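Local coordinates for protein FOKI restriction endonuclease (Planomicrobium okeanokoites, PDB 2FOK) that recognises a specific DNA sequence as a type IIS restriction endonuclease and cleaves the DNA at a distance from that site, probably with metal ions, at residues A[117-122]-A[136-141]; A[20-25]-A[31-36]; A[152-157]-A[285-290]; A[111-116]-A[231-236]. All coordinates share one frame; numbering follows the deposited sequence.

Contact 1: A[117-122]-A[136-141]; sequences LGFIEY and LAYSKS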
loop_
_atom_site.group_PDB
_atom_site.type_symbol
_atom_site.label_atom_id
_atom_site.label_comp_id
_atom_site.label_asym_id
_atom_site.label_seq_id
_atom_site.Cartn_x
_atom_site.Cartn_y
_atom_site.Cartn_z
ATOM N N LEU A 117 -17.126 -6.791 -4.119
ATOM C CA LEU A 117 -18.207 -7.237 -3.245
ATOM C C LEU A 117 -19.012 -8.382 -3.852
ATOM O O LEU A 117 -20.001 -8.825 -3.277
ATOM C CB LEU A 117 -19.141 -6.073 -2.913
ATOM C CG LEU A 117 -18.541 -4.985 -2.029
ATOM C CD1 LEU A 117 -19.581 -3.911 -1.778
ATOM C CD2 LEU A 117 -18.052 -5.594 -0.723
ATOM N N GLY A 118 -18.592 -8.839 -5.027
ATOM C CA GLY A 118 -19.247 -9.961 -5.674
ATOM C C GLY A 118 -20.549 -9.744 -6.414
ATOM O O GLY A 118 -21.293 -10.707 -6.612
ATOM N N PHE A 119 -20.829 -8.520 -6.845
ATOM C CA PHE A 119 -22.074 -8.241 -7.560
ATOM C C PHE A 119 -21.948 -8.518 -9.055
ATOM O O PHE A 119 -22.952 -8.622 -9.768
ATOM C CB PHE A 119 -22.507 -6.801 -7.323
ATOM C CG PHE A 119 -22.869 -6.506 -5.887
ATOM C CD1 PHE A 119 -23.648 -7.396 -5.161
ATOM C CD2 PHE A 119 -22.431 -5.337 -5.273
ATOM C CE1 PHE A 119 -23.987 -7.132 -3.850
ATOM C CE2 PHE A 119 -22.766 -5.061 -3.963
ATOM C CZ PHE A 119 -23.545 -5.957 -3.244
ATOM N N ILE A 120 -20.708 -8.625 -9.522
ATOM C CA ILE A 120 -20.426 -8.947 -10.913
ATOM C C ILE A 120 -19.206 -9.863 -10.875
ATOM O O ILE A 120 -18.398 -9.789 -9.951
ATOM C CB ILE A 120 -20.132 -7.678 -11.780
ATOM C CG1 ILE A 120 -18.782 -7.065 -11.414
ATOM C CG2 ILE A 120 -21.259 -6.649 -11.607
ATOM C CD1 ILE A 120 -18.513 -5.721 -12.111
ATOM N N GLU A 121 -19.092 -10.754 -11.852
ATOM C CA GLU A 121 -17.964 -11.678 -11.896
ATOM C C GLU A 121 -17.170 -11.425 -13.162
ATOM O O GLU A 121 -17.738 -11.014 -14.165
ATOM C CB GLU A 121 -18.464 -13.128 -11.868
ATOM C CG GLU A 121 -19.352 -13.498 -13.045
ATOM C CD GLU A 121 -20.273 -14.681 -12.750
ATOM O OE1 GLU A 121 -20.261 -15.189 -11.606
ATOM O OE2 GLU A 121 -21.014 -15.108 -13.666
ATOM N N TYR A 122 -15.865 -11.680 -13.103
ATOM C CA TYR A 122 -14.947 -11.476 -14.228
ATOM C C TYR A 122 -14.612 -12.798 -14.907
ATOM O O TYR A 122 -14.248 -13.769 -14.247
ATOM C CB TYR A 122 -13.647 -10.828 -13.724
ATOM C CG TYR A 122 -12.583 -10.602 -14.787
ATOM C CD1 TYR A 122 -12.814 -9.730 -15.846
ATOM C CD2 TYR A 122 -11.346 -11.257 -14.730
ATOM C CE1 TYR A 122 -11.849 -9.503 -16.828
ATOM C CE2 TYR A 122 -10.360 -11.041 -15.715
ATOM C CZ TYR A 122 -10.625 -10.157 -16.760
ATOM O OH TYR A 122 -9.676 -9.890 -17.732
ATOM N N LEU A 136 -28.102 -9.354 -8.718
ATOM C CA LEU A 136 -29.463 -9.118 -9.182
ATOM C C LEU A 136 -30.365 -8.774 -7.995
ATOM O O LEU A 136 -31.216 -7.883 -8.085
ATOM C CB LEU A 136 -29.983 -10.355 -9.919
ATOM C CG LEU A 136 -29.367 -10.536 -11.313
ATOM C CD1 LEU A 136 -29.258 -12.015 -11.651
ATOM C CD2 LEU A 136 -30.217 -9.815 -12.334
ATOM N N ALA A 137 -30.153 -9.466 -6.879
ATOM C CA ALA A 137 -30.929 -9.232 -5.665
ATOM C C ALA A 137 -30.606 -7.845 -5.139
ATOM O O ALA A 137 -31.455 -7.172 -4.555
ATOM C CB ALA A 137 -30.588 -10.285 -4.607
ATOM N N TYR A 138 -29.359 -7.429 -5.322
ATOM C CA TYR A 138 -28.945 -6.101 -4.891
ATOM C C TYR A 138 -29.664 -5.111 -5.815
ATOM O O TYR A 138 -30.180 -4.085 -5.374
ATOM C CB TYR A 138 -27.424 -5.959 -5.032
ATOM C CG TYR A 138 -26.876 -4.607 -4.635
ATOM C CD1 TYR A 138 -27.347 -3.943 -3.504
ATOM C CD2 TYR A 138 -25.891 -3.987 -5.400
ATOM C CE1 TYR A 138 -26.849 -2.689 -3.144
ATOM C CE2 TYR A 138 -25.384 -2.734 -5.051
ATOM C CZ TYR A 138 -25.869 -2.090 -3.920
ATOM O OH TYR A 138 -25.377 -0.848 -3.573
ATOM N N SER A 139 -29.715 -5.466 -7.095
ATOM C CA SER A 139 -30.342 -4.655 -8.138
ATOM C C SER A 139 -31.817 -4.344 -7.896
ATOM O O SER A 139 -32.215 -3.187 -7.971
ATOM C CB SER A 139 -30.183 -5.355 -9.499
ATOM O OG SER A 139 -30.586 -4.526 -10.579
ATOM N N LYS A 140 -32.623 -5.369 -7.613
ATOM C CA LYS A 140 -34.062 -5.187 -7.383
ATOM C C LYS A 140 -34.421 -4.710 -5.976
ATOM O O LYS A 140 -35.545 -4.247 -5.730
ATOM C CB LYS A 140 -34.809 -6.488 -7.674
ATOM C CG LYS A 140 -34.001 -7.744 -7.404
ATOM C CD LYS A 140 -34.392 -8.886 -8.339
ATOM C CE LYS A 140 -33.909 -8.645 -9.768
ATOM N NZ LYS A 140 -33.074 -7.423 -9.870
ATOM N N SER A 141 -33.466 -4.817 -5.058
ATOM C CA SER A 141 -33.660 -4.411 -3.667
ATOM C C SER A 141 -34.184 -2.980 -3.525
ATOM O O SER A 141 -33.739 -2.072 -4.217
ATOM C CB SER A 141 -32.345 -4.535 -2.907
ATOM O OG SER A 141 -31.427 -3.548 -3.357
#
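F119 and Y138 carry this contact, ring against ring, between the turn after helix 104-116 and helix 133-140. L117 comes first. Its carbonyl O lies over the centre of the F119 ring, 4.3 Å from the plane, on the face turned away from Y138. G118 ends the helix in a Schellman motif, with a positive phi of 79°. F119 follows, just before strand 120-123. Its CG stands anti to the carbonyl carbon (chi1 -65°), which points the ring at helix 133-140. The two rings form an offset stack, with centroids 4.3 Å apart and planes at 16°. The side chains cross at about a right angle, yet their flat faces meet. Y138 CD2 sits over the centre of the F119 ring, 3.6 Å from F119 CE2. Y138 CB also rests over that face, 4.2 Å from the F119 centroid, as a CH-pi contact. V24 of helix 17-24 packs against both rings. Replacing F119 with an alanine would probably leave one face of Y138 without its stacking partner and open a gap beside V24 and A155. The contact is purely apolar, with no hydrogen bond across it, so it depends on close fit and burial.

Contact 2: A[20-25]-A[31-36]; sequences LKRVVQ and SKVHNE
Helices 17-24 and 32-45 of recognition subdomain 1 are joined by a short loop, and R22 and Q25 meet S31, V33 and E36. The R22 chain bends at chi3 (60°), which turns the guanidinium toward E36 in a salt bridge. Both terminal nitrogens grip one oxygen: R22 NH2 is 2.7 Å and R22 NH1 3.1 Å from E36 OE2. It lies in the guanidinium plane, with the two flat groups turned 57° apart. E36 OE2 receives R22 NH1 on its syn lone pair, and R22 NH2 meets it from above the carboxylate plane. E36 OE2 also forms a salt bridge with K41 NZ, and R22 NH2 bonds to T91 O. A leucine in place of R22 would probably cost E36 this bridge and T91 O its donor. S31 is the N-cap of helix 32-45; its very short OG bond to Q25 O is doubtful. Buried V33 has CG1 over a face of the R22 guanidinium and CG2 3.2 Å from Q25 OE1, while Q25 NE2 bonds to S139 O.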
loop_
_atom_site.group_PDB
_atom_site.type_symbol
_atom_site.label_atom_id
_atom_site.label_comp_id
_atom_site.label_asym_id
_atom_site.label_seq_id
_atom_site.Cartn_x
_atom_site.Cartn_y
_atom_site.Cartn_z
ATOM N N LEU A 20 -22.684 2.991 -6.707
ATOM C CA LEU A 20 -22.256 1.600 -6.842
ATOM C C LEU A 20 -23.442 0.801 -7.386
ATOM O O LEU A 20 -23.316 0.063 -8.362
ATOM C CB LEU A 20 -21.835 1.026 -5.483
ATOM C CG LEU A 20 -21.765 -0.504 -5.343
ATOM C CD1 LEU A 20 -20.615 -1.037 -6.171
ATOM C CD2 LEU A 20 -21.588 -0.900 -3.888
ATOM N N LYS A 21 -24.596 0.973 -6.746
ATOM C CA LYS A 21 -25.815 0.284 -7.133
ATOM C C LYS A 21 -26.147 0.500 -8.606
ATOM O O LYS A 21 -26.379 -0.460 -9.340
ATOM C CB LYS A 21 -26.985 0.748 -6.258
ATOM C CG LYS A 21 -27.974 -0.384 -5.913
ATOM C CD LYS A 21 -29.306 0.138 -5.362
ATOM C CE LYS A 21 -30.188 -0.998 -4.877
ATOM N NZ LYS A 21 -31.184 -0.533 -3.874
ATOM N N ARG A 22 -26.175 1.758 -9.033
ATOM C CA ARG A 22 -26.471 2.099 -10.418
ATOM C C ARG A 22 -25.543 1.324 -11.346
ATOM O O ARG A 22 -25.969 0.807 -12.375
ATOM C CB ARG A 22 -26.272 3.598 -10.642
ATOM C CG ARG A 22 -27.409 4.493 -10.150
ATOM C CD ARG A 22 -27.126 5.969 -10.480
ATOM N NE ARG A 22 -26.975 6.190 -11.918
ATOM C CZ ARG A 22 -27.949 6.627 -12.709
ATOM N NH1 ARG A 22 -29.145 6.896 -12.202
ATOM N NH2 ARG A 22 -27.746 6.751 -14.013
ATOM N N VAL A 23 -24.268 1.255 -10.982
ATOM C CA VAL A 23 -23.288 0.535 -11.778
ATOM C C VAL A 23 -23.698 -0.926 -11.913
ATOM O O VAL A 23 -23.521 -1.531 -12.968
ATOM C CB VAL A 23 -21.875 0.606 -11.138
ATOM C CG1 VAL A 23 -20.911 -0.332 -11.883
ATOM C CG2 VAL A 23 -21.350 2.057 -11.173
ATOM N N VAL A 24 -24.251 -1.480 -10.837
ATOM C CA VAL A 24 -24.701 -2.864 -10.805
ATOM C C VAL A 24 -26.004 -3.078 -11.579
ATOM O O VAL A 24 -26.162 -4.062 -12.289
ATOM C CB VAL A 24 -24.926 -3.325 -9.345
ATOM C CG1 VAL A 24 -25.367 -4.785 -9.314
ATOM C CG2 VAL A 24 -23.654 -3.125 -8.536
ATOM N N GLN A 25 -26.935 -2.145 -11.426
ATOM C CA GLN A 25 -28.238 -2.208 -12.082
ATOM C C GLN A 25 -28.158 -2.093 -13.592
ATOM O O GLN A 25 -29.181 -2.083 -14.276
ATOM C CB GLN A 25 -29.137 -1.101 -11.539
ATOM C CG GLN A 25 -29.452 -1.287 -10.081
ATOM C CD GLN A 25 -30.155 -0.100 -9.480
ATOM O OE1 GLN A 25 -29.963 1.025 -9.924
ATOM N NE2 GLN A 25 -30.979 -0.342 -8.463
ATOM N N SER A 31 -33.935 -3.673 -15.157
ATOM C CA SER A 31 -33.894 -2.578 -14.195
ATOM C C SER A 31 -34.131 -1.267 -14.933
ATOM O O SER A 31 -33.963 -1.201 -16.151
ATOM C CB SER A 31 -32.544 -2.532 -13.468
ATOM O OG SER A 31 -31.474 -2.422 -14.385
ATOM N N LYS A 32 -34.527 -0.237 -14.189
ATOM C CA LYS A 32 -34.787 1.082 -14.762
ATOM C C LYS A 32 -33.525 1.740 -15.310
ATOM O O LYS A 32 -33.517 2.270 -16.426
ATOM C CB LYS A 32 -35.402 2.010 -13.711
ATOM C CG LYS A 32 -36.306 1.324 -12.713
ATOM C CD LYS A 32 -37.514 2.190 -12.394
ATOM C CE LYS A 32 -38.810 1.377 -12.448
ATOM N NZ LYS A 32 -39.697 1.638 -11.273
ATOM N N VAL A 33 -32.466 1.710 -14.507
ATOM C CA VAL A 33 -31.190 2.317 -14.869
ATOM C C VAL A 33 -30.630 1.761 -16.166
ATOM O O VAL A 33 -30.078 2.508 -16.971
ATOM C CB VAL A 33 -30.151 2.129 -13.732
ATOM C CG1 VAL A 33 -28.786 2.676 -14.154
ATOM C CG2 VAL A 33 -30.633 2.837 -12.476
ATOM N N HIS A 34 -30.780 0.455 -16.372
ATOM C CA HIS A 34 -30.275 -0.181 -17.581
ATOM C C HIS A 34 -30.900 0.484 -18.799
ATOM O O HIS A 34 -30.217 0.804 -19.782
ATOM C CB HIS A 34 -30.606 -1.676 -17.578
ATOM C CG HIS A 34 -30.473 -2.322 -18.921
ATOM N ND1 HIS A 34 -29.317 -2.955 -19.333
ATOM C CD2 HIS A 34 -31.335 -2.396 -19.963
ATOM C CE1 HIS A 34 -29.475 -3.388 -20.572
ATOM N NE2 HIS A 34 -30.690 -3.062 -20.978
ATOM N N ASN A 35 -32.209 0.689 -18.726
ATOM C CA ASN A 35 -32.941 1.315 -19.815
ATOM C C ASN A 35 -32.629 2.803 -19.874
ATOM O O ASN A 35 -32.410 3.353 -20.952
ATOM C CB ASN A 35 -34.440 1.111 -19.618
ATOM C CG ASN A 35 -34.906 -0.226 -20.124
ATOM O OD1 ASN A 35 -34.268 -0.832 -20.988
ATOM N ND2 ASN A 35 -36.024 -0.702 -19.592
ATOM N N GLU A 36 -32.609 3.446 -18.709
ATOM C CA GLU A 36 -32.319 4.875 -18.620
ATOM C C GLU A 36 -30.979 5.168 -19.271
ATOM O O GLU A 36 -30.857 6.105 -20.063
ATOM C CB GLU A 36 -32.291 5.315 -17.150
ATOM C CG GLU A 36 -31.498 6.590 -16.854
ATOM C CD GLU A 36 -31.103 6.711 -15.377
ATOM O OE1 GLU A 36 -31.724 6.053 -14.517
ATOM O OE2 GLU A 36 -30.164 7.466 -15.069
#

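Contact 3: A[152-157]-A[285-290]; sequences LIEAIS and TRVPKR
Segment 152-157 of helix 146-157 runs up against an extended loop, 285-290, and the backbones come nearest at S157 and V287, with CA atoms 6.3 Å apart. No direct hydrogen bond joins the two segments. Instead a water donates to S157 O at 2.9 Å and to V287 O at 3.1 Å, and so satisfies a carbonyl on each side. V287 carries most of the contact. Its CG1 is anti to the backbone N (chi1 179°), and its two methyls fork over the helix. V287 CG2 packs on S157 CB at 3.9 Å. V287 CG1 reaches E154 OE2 at 3.7 Å. The E154 chain bends at chi2, which swings its carboxylate across the valine methyls. This is van der Waals contact, not a polar bond. S157 OG turns back into its own helix and bonds to I153 O at 2.6 Å, which leaves S157 CB to meet the valine. K289 lays its CG 3.9 Å from S157 O and sends NZ on to a salt bridge with D369. The contact packs helix 146-157, mostly in recognition subdomain 2, on the loop between helices 269-279 and 303-319. Helix 269-279 adds V274 against S157 and R277 against V287. I156 meets W233 and L234 of helix 222-236. The loop also pairs by backbone bonds, R290 with S158 and K289 with H370 and L372.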
loop_
_atom_site.group_PDB
_atom_site.type_symbol
_atom_site.label_atom_id
_atom_site.label_comp_id
_atom_site.label_asym_id
_atom_site.label_seq_id
_atom_site.Cartn_x
_atom_site.Cartn_y
_atom_site.Cartn_z
ATOM N N LEU A 152 -25.913 -6.181 1.332
ATOM C CA LEU A 152 -24.631 -5.487 1.404
ATOM C C LEU A 152 -23.670 -6.073 2.436
ATOM O O LEU A 152 -22.505 -6.286 2.139
ATOM C CB LEU A 152 -24.863 -4.014 1.700
ATOM C CG LEU A 152 -25.267 -3.195 0.474
ATOM C CD1 LEU A 152 -25.490 -1.743 0.871
ATOM C CD2 LEU A 152 -24.175 -3.299 -0.583
ATOM N N ILE A 153 -24.162 -6.334 3.643
ATOM C CA ILE A 153 -23.344 -6.905 4.715
ATOM C C ILE A 153 -22.878 -8.326 4.392
ATOM O O ILE A 153 -21.813 -8.764 4.836
ATOM C CB ILE A 153 -24.140 -6.923 6.051
ATOM C CG1 ILE A 153 -24.212 -5.502 6.620
ATOM C CG2 ILE A 153 -23.491 -7.899 7.046
ATOM C CD1 ILE A 153 -24.711 -5.432 8.041
ATOM N N GLU A 154 -23.679 -9.054 3.623
ATOM C CA GLU A 154 -23.312 -10.406 3.245
ATOM C C GLU A 154 -22.244 -10.330 2.173
ATOM O O GLU A 154 -21.316 -11.131 2.147
ATOM C CB GLU A 154 -24.524 -11.159 2.705
ATOM C CG GLU A 154 -24.155 -12.331 1.817
ATOM C CD GLU A 154 -24.299 -13.655 2.521
ATOM O OE1 GLU A 154 -24.818 -13.667 3.662
ATOM O OE2 GLU A 154 -23.892 -14.680 1.925
ATOM N N ALA A 155 -22.394 -9.365 1.275
ATOM C CA ALA A 155 -21.442 -9.157 0.199
ATOM C C ALA A 155 -20.064 -8.835 0.769
ATOM O O ALA A 155 -19.064 -9.440 0.388
ATOM C CB ALA A 155 -21.918 -8.015 -0.691
ATOM N N ILE A 156 -20.015 -7.886 1.697
ATOM C CA ILE A 156 -18.749 -7.477 2.302
ATOM C C ILE A 156 -18.106 -8.547 3.178
ATOM O O ILE A 156 -16.891 -8.536 3.376
ATOM C CB ILE A 156 -18.906 -6.164 3.136
ATOM C CG1 ILE A 156 -17.625 -5.330 3.006
ATOM C CG2 ILE A 156 -19.229 -6.492 4.607
ATOM C CD1 ILE A 156 -17.697 -3.906 3.602
ATOM N N SER A 157 -18.913 -9.470 3.696
ATOM C CA SER A 157 -18.394 -10.543 4.550
ATOM C C SER A 157 -17.615 -11.584 3.742
ATOM O O SER A 157 -16.853 -12.375 4.295
ATOM C CB SER A 157 -19.543 -11.207 5.310
ATOM O OG SER A 157 -20.150 -10.286 6.214
ATOM N N THR A 285 -22.734 -21.471 8.984
ATOM C CA THR A 285 -21.471 -21.475 8.256
ATOM C C THR A 285 -21.077 -20.044 7.964
ATOM O O THR A 285 -21.916 -19.144 7.919
ATOM C CB THR A 285 -21.533 -22.208 6.880
ATOM O OG1 THR A 285 -22.898 -22.417 6.487
ATOM C CG2 THR A 285 -20.787 -23.528 6.953
ATOM N N ARG A 286 -19.790 -19.844 7.762
ATOM C CA ARG A 286 -19.276 -18.534 7.457
ATOM C C ARG A 286 -19.602 -18.259 5.996
ATOM O O ARG A 286 -19.968 -19.168 5.247
ATOM C CB ARG A 286 -17.767 -18.518 7.665
ATOM C CG ARG A 286 -16.973 -19.154 6.537
ATOM C CD ARG A 286 -15.525 -19.358 6.956
ATOM N NE ARG A 286 -15.392 -20.438 7.932
ATOM C CZ ARG A 286 -14.340 -20.616 8.725
ATOM N NH1 ARG A 286 -13.309 -19.783 8.673
ATOM N NH2 ARG A 286 -14.307 -21.648 9.552
ATOM N N VAL A 287 -19.479 -17.005 5.593
ATOM C CA VAL A 287 -19.740 -16.642 4.214
ATOM C C VAL A 287 -18.494 -17.028 3.415
ATOM O O VAL A 287 -17.387 -16.609 3.751
ATOM C CB VAL A 287 -19.986 -15.126 4.089
ATOM C CG1 VAL A 287 -20.229 -14.764 2.643
ATOM C CG2 VAL A 287 -21.168 -14.714 4.976
ATOM N N PRO A 288 -18.650 -17.870 2.377
ATOM C CA PRO A 288 -17.457 -18.235 1.608
ATOM C C PRO A 288 -16.775 -16.978 1.069
ATOM O O PRO A 288 -17.428 -16.109 0.493
ATOM C CB PRO A 288 -18.006 -19.123 0.497
ATOM C CG PRO A 288 -19.300 -19.649 1.040
ATOM C CD PRO A 288 -19.860 -18.541 1.872
ATOM N N LYS A 289 -15.463 -16.878 1.260
ATOM C CA LYS A 289 -14.726 -15.703 0.798
ATOM C C LYS A 289 -14.193 -15.848 -0.617
ATOM O O LYS A 289 -13.712 -16.909 -1.003
ATOM C CB LYS A 289 -13.576 -15.393 1.755
ATOM C CG LYS A 289 -14.026 -14.672 3.015
ATOM C CD LYS A 289 -12.851 -14.345 3.923
ATOM C CE LYS A 289 -12.158 -15.582 4.420
ATOM N NZ LYS A 289 -11.626 -15.363 5.804
ATOM N N ARG A 290 -14.296 -14.761 -1.378
ATOM C CA ARG A 290 -13.848 -14.704 -2.760
ATOM C C ARG A 290 -12.421 -14.177 -2.856
ATOM O O ARG A 290 -12.117 -13.096 -2.343
ATOM C CB ARG A 290 -14.764 -13.785 -3.573
ATOM C CG ARG A 290 -16.030 -14.438 -4.112
ATOM C CD ARG A 290 -16.608 -13.613 -5.272
ATOM N NE ARG A 290 -18.049 -13.816 -5.439
ATOM C CZ ARG A 290 -18.667 -13.892 -6.620
ATOM N NH1 ARG A 290 -17.978 -13.786 -7.753
ATOM N NH2 ARG A 290 -19.982 -14.063 -6.672
HETATM O O HOH W 1 -16.441 -14.690 5.961
#

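Contact 4: A[111-116]-A[231-236]; sequences LRWAHA and GGWLDK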
loop_
_atom_site.group_PDB
_atom_site.type_symbol
_atom_site.label_atom_id
_atom_site.label_comp_id
_atom_site.label_asym_id
_atom_site.label_seq_id
_atom_site.Cartn_x
_atom_site.Cartn_y
_atom_site.Cartn_z
ATOM N N LEU A 111 -15.895 -0.206 -11.030
ATOM C CA LEU A 111 -15.881 -1.559 -11.585
ATOM C C LEU A 111 -15.202 -2.480 -10.563
ATOM O O LEU A 111 -15.695 -3.569 -10.247
ATOM C CB LEU A 111 -15.108 -1.575 -12.915
ATOM C CG LEU A 111 -14.957 -2.910 -13.658
ATOM C CD1 LEU A 111 -15.458 -2.769 -15.074
ATOM C CD2 LEU A 111 -13.507 -3.344 -13.664
ATOM N N ARG A 112 -14.068 -2.014 -10.044
ATOM C CA ARG A 112 -13.282 -2.747 -9.060
ATOM C C ARG A 112 -14.085 -2.963 -7.786
ATOM O O ARG A 112 -13.973 -4.007 -7.142
ATOM C CB ARG A 112 -11.983 -1.983 -8.758
ATOM C CG ARG A 112 -10.939 -2.110 -9.872
ATOM C CD ARG A 112 -9.754 -1.164 -9.700
ATOM N NE ARG A 112 -8.847 -1.617 -8.648
ATOM C CZ ARG A 112 -7.519 -1.530 -8.693
ATOM N NH1 ARG A 112 -6.905 -0.998 -9.747
ATOM N NH2 ARG A 112 -6.800 -1.981 -7.673
ATOM N N TRP A 113 -14.904 -1.975 -7.439
ATOM C CA TRP A 113 -15.751 -2.036 -6.256
ATOM C C TRP A 113 -16.889 -3.070 -6.430
ATOM O O TRP A 113 -17.082 -3.938 -5.586
ATOM C CB TRP A 113 -16.309 -0.637 -5.995
ATOM C CG TRP A 113 -16.980 -0.422 -4.674
ATOM C CD1 TRP A 113 -17.040 -1.288 -3.621
ATOM C CD2 TRP A 113 -17.716 0.750 -4.278
ATOM N NE1 TRP A 113 -17.775 -0.727 -2.586
ATOM C CE2 TRP A 113 -18.197 0.522 -2.968
ATOM C CE3 TRP A 113 -18.017 1.972 -4.907
ATOM C CZ2 TRP A 113 -18.960 1.472 -2.275
ATOM C CZ3 TRP A 113 -18.777 2.918 -4.217
ATOM C CH2 TRP A 113 -19.238 2.661 -2.917
ATOM N N ALA A 114 -17.626 -2.992 -7.532
ATOM C CA ALA A 114 -18.722 -3.932 -7.792
ATOM C C ALA A 114 -18.198 -5.360 -7.799
ATOM O O ALA A 114 -18.803 -6.264 -7.232
ATOM C CB ALA A 114 -19.366 -3.620 -9.121
ATOM N N HIS A 115 -17.058 -5.547 -8.446
ATOM C CA HIS A 115 -16.431 -6.846 -8.541
ATOM C C HIS A 115 -15.950 -7.350 -7.179
ATOM O O HIS A 115 -16.121 -8.528 -6.856
ATOM C CB HIS A 115 -15.266 -6.768 -9.531
ATOM C CG HIS A 115 -14.416 -7.994 -9.554
ATOM N ND1 HIS A 115 -13.351 -8.175 -8.697
ATOM C CD2 HIS A 115 -14.497 -9.121 -10.301
ATOM C CE1 HIS A 115 -12.813 -9.362 -8.914
ATOM N NE2 HIS A 115 -13.489 -9.957 -9.882
ATOM N N ALA A 116 -15.362 -6.464 -6.372
ATOM C CA ALA A 116 -14.855 -6.843 -5.051
ATOM C C ALA A 116 -15.933 -7.383 -4.094
ATOM O O ALA A 116 -15.686 -8.332 -3.349
ATOM C CB ALA A 116 -14.132 -5.660 -4.410
ATOM N N GLY A 231 -12.665 0.716 5.775
ATOM C CA GLY A 231 -13.202 1.112 7.067
ATOM C C GLY A 231 -14.432 1.991 6.933
ATOM O O GLY A 231 -15.344 1.927 7.759
ATOM N N GLY A 232 -14.453 2.824 5.898
ATOM C CA GLY A 232 -15.598 3.688 5.661
ATOM C C GLY A 232 -16.809 2.897 5.190
ATOM O O GLY A 232 -17.953 3.245 5.495
ATOM N N TRP A 233 -16.566 1.824 4.441
ATOM C CA TRP A 233 -17.652 0.972 3.960
ATOM C C TRP A 233 -18.337 0.334 5.166
ATOM O O TRP A 233 -19.564 0.363 5.283
ATOM C CB TRP A 233 -17.104 -0.127 3.036
ATOM C CG TRP A 233 -16.632 0.376 1.693
ATOM C CD1 TRP A 233 -16.872 1.614 1.134
ATOM C CD2 TRP A 233 -15.822 -0.338 0.746
ATOM N NE1 TRP A 233 -16.257 1.709 -0.101
ATOM C CE2 TRP A 233 -15.608 0.528 -0.363
ATOM C CE3 TRP A 233 -15.256 -1.621 0.724
ATOM C CZ2 TRP A 233 -14.851 0.144 -1.474
ATOM C CZ3 TRP A 233 -14.506 -2.001 -0.375
ATOM C CH2 TRP A 233 -14.309 -1.119 -1.464
ATOM N N LEU A 234 -17.529 -0.223 6.069
ATOM C CA LEU A 234 -18.020 -0.884 7.282
ATOM C C LEU A 234 -18.721 0.067 8.246
ATOM O O LEU A 234 -19.573 -0.347 9.022
ATOM C CB LEU A 234 -16.866 -1.546 8.022
ATOM C CG LEU A 234 -16.066 -2.623 7.303
ATOM C CD1 LEU A 234 -14.796 -2.899 8.081
ATOM C CD2 LEU A 234 -16.908 -3.887 7.180
ATOM N N ASP A 235 -18.340 1.338 8.210
ATOM C CA ASP A 235 -18.937 2.332 9.085
ATOM C C ASP A 235 -20.382 2.550 8.650
ATOM O O ASP A 235 -21.311 2.435 9.453
ATOM C CB ASP A 235 -18.140 3.636 9.002
ATOM C CG ASP A 235 -18.740 4.752 9.838
ATOM O OD1 ASP A 235 -18.477 4.806 11.065
ATOM O OD2 ASP A 235 -19.474 5.586 9.259
ATOM N N LYS A 236 -20.563 2.839 7.366
ATOM C CA LYS A 236 -21.881 3.077 6.809
ATOM C C LYS A 236 -22.824 1.882 6.943
ATOM O O LYS A 236 -24.042 2.040 6.842
ATOM C CB LYS A 236 -21.755 3.485 5.341
ATOM C CG LYS A 236 -21.131 4.862 5.169
ATOM C CD LYS A 236 -21.587 5.564 3.901
ATOM C CE LYS A 236 -20.478 5.552 2.841
ATOM N NZ LYS A 236 -19.146 5.956 3.381
#
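W113 and W233 form a buried aromatic stack that joins helix 104-116 of recognition subdomain 1 to helix 222-236 of subdomain 2. The two segments stay apart: their nearest CA atoms, those of W113 and W233, are 10.8 Å from each other. The two indoles bridge this distance. They lie almost flat on one another, with planes at 4°, and run antiparallel, one displaced over the other. The result is an offset stack of the five-membered ring of W113 on the six-membered ring of W233, with centroids 4.1 Å apart. W113 NE1 lies over W233 CZ2 at 3.2 Å, and W113 CD1 is 3.4 Å from the same atom. The overlap also works the other way, since W233 NE1 lies 3.5 Å from W113 CZ2. With the rings so nearly parallel, the indole N-H of W113 runs along the face of W233 and does not point into it. W233 has CG anti to the carbonyl carbon (chi1 -71°), which sends its indole toward helix 104-116. F17 meets W113 edge-to-face, L20 also packs on W113, and V11 touches W233. The arrangement is an offset tryptophan stack that packs a helix of one subdomain on a helix of the next, and both subdomains belong to families related to helix-turn-helix domains.

Contacts 1 and 2 lie in recognition subdomain 1, with centres 11 Å apart. They share polar links: K21 NZ is 3.0 Å from S141 O, a probable hydrogen bond. Contact 4 joins this subdomain to the next, and its centre is 13 Å from that of contact 1. L20 ties contact 2 to contact 4, with L20 CD2 3.8 Å from W113 CE2. Helix 146-157 of contact 3 touches contacts 1 and 4. A155 CB packs 3.7 Å from F119 CZ, and I156 CD1 lies 3.9 Å from W233 CB. Contacts 2 and 3 do not touch. All four lie in the N-terminal part that probably reads DNA, not in the cleavage domain, which probably holds the catalytic site.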